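Local coordinates for prenyltransference for protein (Lavandula lanata, PDB 5HC6) that is probably a cis-prenyltransferase of the undecaprenyl diphosphate synthase family, condensing isoprenoid diphosphates, at residues G144-V149 and L200-L205. Numbering follows the deposited sequence.
With SO4 (sulfate ion), chain D.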
ATOM      1  N   GLY A 144      -4.600   8.128  -2.690  1.00 29.96           N
ATOM      2  CA  GLY A 144      -4.955   6.743  -3.005  1.00 30.04           C
ATOM      3  C   GLY A 144      -6.316   6.370  -2.506  1.00 34.23           C
ATOM      4  O   GLY A 144      -7.079   5.687  -3.220  1.00 30.61           O
ATOM      5  N   ARG A 145      -6.644   6.806  -1.272  1.00 32.81           N
ATOM      6  CA  ARG A 145      -7.978   6.529  -0.707  1.00 31.38           C
ATOM      7  C   ARG A 145      -9.041   7.183  -1.533  1.00 31.02           C
ATOM      8  O   ARG A 145     -10.063   6.582  -1.815  1.00 32.13           O
ATOM      9  CB  ARG A 145      -8.104   7.081   0.712  1.00 36.99           C
ATOM     10  CG  ARG A 145      -7.340   6.327   1.780  1.00 39.02           C
ATOM     11  CD  ARG A 145      -8.157   5.185   2.238  1.00 38.87           C
ATOM     12  NE  ARG A 145      -7.568   4.354   3.307  1.00 43.24           N
ATOM     13  CZ  ARG A 145      -7.792   4.489   4.611  1.00 37.60           C
ATOM     14  NH1 ARG A 145      -8.516   5.505   5.049  1.00 38.79           N
ATOM     15  NH2 ARG A 145      -7.279   3.603   5.471  1.00 30.40           N
ATOM     16  N   GLU A 146      -8.836   8.459  -1.848  1.00 33.01           N
ATOM     17  CA  GLU A 146      -9.785   9.234  -2.674  1.00 33.73           C
ATOM     18  C   GLU A 146     -10.005   8.615  -4.059  1.00 35.29           C
ATOM     19  O   GLU A 146     -11.140   8.569  -4.571  1.00 35.18           O
ATOM     20  CB  GLU A 146      -9.253  10.636  -2.918  1.00 31.97           C
ATOM     21  CG  GLU A 146      -9.328  11.537  -1.704  1.00 35.66           C
ATOM     22  CD  GLU A 146      -8.236  11.333  -0.635  1.00 44.92           C
ATOM     23  OE1 GLU A 146      -7.278  10.516  -0.754  1.00 42.43           O
ATOM     24  OE2 GLU A 146      -8.333  12.035   0.360  1.00 52.25           O
ATOM     25  N   ASP A 147      -8.929   8.149  -4.683  1.00 34.40           N
ATOM     26  CA  ASP A 147      -9.032   7.423  -5.974  1.00 30.01           C
ATOM     27  C   ASP A 147      -9.926   6.215  -5.828  1.00 30.37           C
ATOM     28  O   ASP A 147     -10.816   6.015  -6.615  1.00 34.39           O
ATOM     29  CB  ASP A 147      -7.654   6.986  -6.386  1.00 33.72           C
ATOM     30  CG  ASP A 147      -7.551   6.589  -7.829  1.00 38.84           C
ATOM     31  OD1 ASP A 147      -8.550   6.674  -8.609  1.00 39.42           O
ATOM     32  OD2 ASP A 147      -6.429   6.142  -8.169  1.00 36.52           O
ATOM     33  N   ILE A 148      -9.696   5.373  -4.828  1.00 33.05           N
ATOM     34  CA  ILE A 148     -10.521   4.220  -4.656  1.00 29.16           C
ATOM     35  C   ILE A 148     -12.001   4.632  -4.396  1.00 38.85           C
ATOM     36  O   ILE A 148     -12.920   3.990  -4.914  1.00 34.57           O
ATOM     37  CB  ILE A 148     -10.027   3.402  -3.512  1.00 30.52           C
ATOM     38  CG1 ILE A 148      -8.702   2.712  -3.873  1.00 31.67           C
ATOM     39  CG2 ILE A 148     -11.005   2.322  -3.151  1.00 32.05           C
ATOM     40  CD1 ILE A 148      -7.988   2.134  -2.693  1.00 28.07           C
ATOM     41  N   VAL A 149     -12.227   5.673  -3.567  1.00 35.13           N
ATOM     42  CA  VAL A 149     -13.570   6.087  -3.231  1.00 39.82           C
ATOM     43  C   VAL A 149     -14.279   6.572  -4.499  1.00 39.00           C
ATOM     44  O   VAL A 149     -15.424   6.200  -4.789  1.00 37.77           O
ATOM     45  CB  VAL A 149     -13.599   7.180  -2.099  1.00 41.77           C
ATOM     46  CG1 VAL A 149     -15.010   7.779  -1.938  1.00 43.00           C
ATOM     47  CG2 VAL A 149     -13.180   6.564  -0.778  1.00 37.24           C
ATOM     48  N   LEU A 200       3.574   5.294   2.887  1.00 31.09           N
ATOM     49  CA  LEU A 200       2.985   5.750   1.637  1.00 33.83           C
ATOM     50  C   LEU A 200       2.341   7.139   1.680  1.00 34.53           C
ATOM     51  O   LEU A 200       2.163   7.770   0.631  1.00 38.34           O
ATOM     52  CB  LEU A 200       1.941   4.732   1.191  1.00 32.51           C
ATOM     53  CG  LEU A 200       2.451   3.301   1.026  1.00 39.61           C
ATOM     54  CD1 LEU A 200       1.274   2.396   0.717  1.00 39.16           C
ATOM     55  CD2 LEU A 200       3.568   3.172  -0.034  1.00 40.01           C
ATOM     56  N   SER A 201       1.979   7.587   2.877  1.00 33.91           N
ATOM     57  CA  SER A 201       1.335   8.868   3.097  1.00 32.54           C
ATOM     58  C   SER A 201       0.135   9.095   2.194  1.00 32.99           C
ATOM     59  O   SER A 201      -0.082  10.186   1.728  1.00 35.93           O
ATOM     60  CB  SER A 201       2.328  10.026   2.924  1.00 33.82           C
ATOM     61  OG  SER A 201       3.544   9.810   3.653  1.00 33.47           O
ATOM     62  N   ASN A 202      -0.638   8.061   1.938  1.00 31.16           N
ATOM     63  CA  ASN A 202      -1.837   8.174   1.123  1.00 31.80           C
ATOM     64  C   ASN A 202      -1.604   8.460  -0.387  1.00 32.33           C
ATOM     65  O   ASN A 202      -2.440   9.071  -1.088  1.00 32.65           O
ATOM     66  CB  ASN A 202      -2.872   9.107   1.721  1.00 30.93           C
ATOM     67  CG  ASN A 202      -4.239   8.977   1.029  1.00 32.85           C
ATOM     68  OD1 ASN A 202      -4.642   7.891   0.596  1.00 34.01           O
ATOM     69  ND2 ASN A 202      -4.892  10.102   0.827  1.00 30.83           N
ATOM     70  N   PHE A 203      -0.486   7.959  -0.890  1.00 34.90           N
ATOM     71  CA  PHE A 203      -0.264   7.858  -2.361  1.00 31.88           C
ATOM     72  C   PHE A 203      -1.082   6.686  -2.869  1.00 33.66           C
ATOM     73  O   PHE A 203      -2.090   6.314  -2.253  1.00 34.70           O
ATOM     74  CB  PHE A 203       1.250   7.701  -2.629  1.00 33.36           C
ATOM     75  CG  PHE A 203       1.662   7.855  -4.094  1.00 37.00           C
ATOM     76  CD1 PHE A 203       0.941   8.644  -4.987  1.00 34.67           C
ATOM     77  CD2 PHE A 203       2.793   7.198  -4.564  1.00 39.82           C
ATOM     78  CE1 PHE A 203       1.302   8.766  -6.287  1.00 32.93           C
ATOM     79  CE2 PHE A 203       3.194   7.350  -5.877  1.00 42.25           C
ATOM     80  CZ  PHE A 203       2.440   8.137  -6.738  1.00 39.55           C
ATOM     81  N   PHE A 204      -0.668   6.073  -3.971  1.00 31.49           N
ATOM     82  CA  PHE A 204      -1.349   4.919  -4.489  1.00 31.03           C
ATOM     83  C   PHE A 204      -1.532   3.891  -3.409  1.00 30.66           C
ATOM     84  O   PHE A 204      -0.599   3.581  -2.621  1.00 28.44           O
ATOM     85  CB  PHE A 204      -0.480   4.205  -5.547  1.00 32.28           C
ATOM     86  CG  PHE A 204      -0.293   4.964  -6.834  1.00 32.37           C
ATOM     87  CD1 PHE A 204      -1.348   5.628  -7.437  1.00 31.38           C
ATOM     88  CD2 PHE A 204       0.932   4.983  -7.457  1.00 35.11           C
ATOM     89  CE1 PHE A 204      -1.185   6.300  -8.641  1.00 34.23           C
ATOM     90  CE2 PHE A 204       1.108   5.641  -8.694  1.00 36.80           C
ATOM     91  CZ  PHE A 204       0.028   6.287  -9.299  1.00 36.09           C
ATOM     92  N   LEU A 205      -2.677   3.214  -3.473  1.00 30.12           N
ATOM     93  CA  LEU A 205      -2.935   2.067  -2.599  1.00 28.72           C
ATOM     94  C   LEU A 205      -3.339   0.836  -3.389  1.00 27.82           C
ATOM     95  O   LEU A 205      -2.669  -0.195  -3.374  1.00 27.44           O
ATOM     96  CB  LEU A 205      -4.042   2.496  -1.656  1.00 32.10           C
ATOM     97  CG  LEU A 205      -3.712   3.169  -0.309  1.00 36.53           C
ATOM     98  CD1 LEU A 205      -2.291   3.528   0.081  1.00 36.87           C
ATOM     99  CD2 LEU A 205      -4.724   4.226   0.022  1.00 32.75           C
TER
HETATM  100  S   SO4 D 403       4.040  12.553   5.506  1.00 84.04           S
HETATM  101  O1  SO4 D 403       3.701  13.822   6.172  1.00 93.26           O
HETATM  102  O2  SO4 D 403       3.254  11.389   6.095  1.00 61.77           O
HETATM  103  O3  SO4 D 403       3.706  12.817   4.083  1.00102.74           O
HETATM  104  O4  SO4 D 403       5.508  12.377   5.561  1.00 67.98           O
HETATM  105  O   HOH W   1      -5.282   3.784  -4.659  1.00 32.17           O
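N202 meets the first turn of helix 144-160 with three hydrogen bonds. Its carbonyl O takes the N-H of G144 at 2.8 Å, the donor standing well above the carbonyl plane, whereas its side-chain OD1 receives the N-H of R145 in plane, on a lone pair, at 2.9 Å. With CG anti to the backbone N (chi1 -167°), the amide reaches the helix start and sends ND2 to the syn lone pair of E146 OE1, 2.9 Å away and nearly in the amide plane. The R145 N-H on OD1 and the E146 carboxylate on ND2 fix the amide's rotation; ND2 is also bonded to Q68. Cutting the side chain back to an alanine is likely to leave the R145 N-H, the E146 carboxylate and Q68 without these mates. Packing is closest at G144, whose CA lies 3.0 Å from F203 O in a CH...O contact; a modelled beta carbon would clash with that oxygen. L205 CD2 closes in beside it, 3.5 Å from R145 N. The type I' turn L200-F203 belongs to the loop between strands 190-193 and 212-215 of the parallel sheet, in the cis-prenyltransferase fold, and brings this backbone against the helix. The fit slackens at I148, whose CD1 only grazes L205 CB at 4.1 Å, and E146 reaches N202 from a partly exposed rim. Where the backbones part, a water accepts from L205 N and donates to G144 O. The R145 guanidinium goes to the second subunit, where NH1 forms a salt bridge with E171 of that subunit and NE a hydrogen bond to the carbonyl O of its W206.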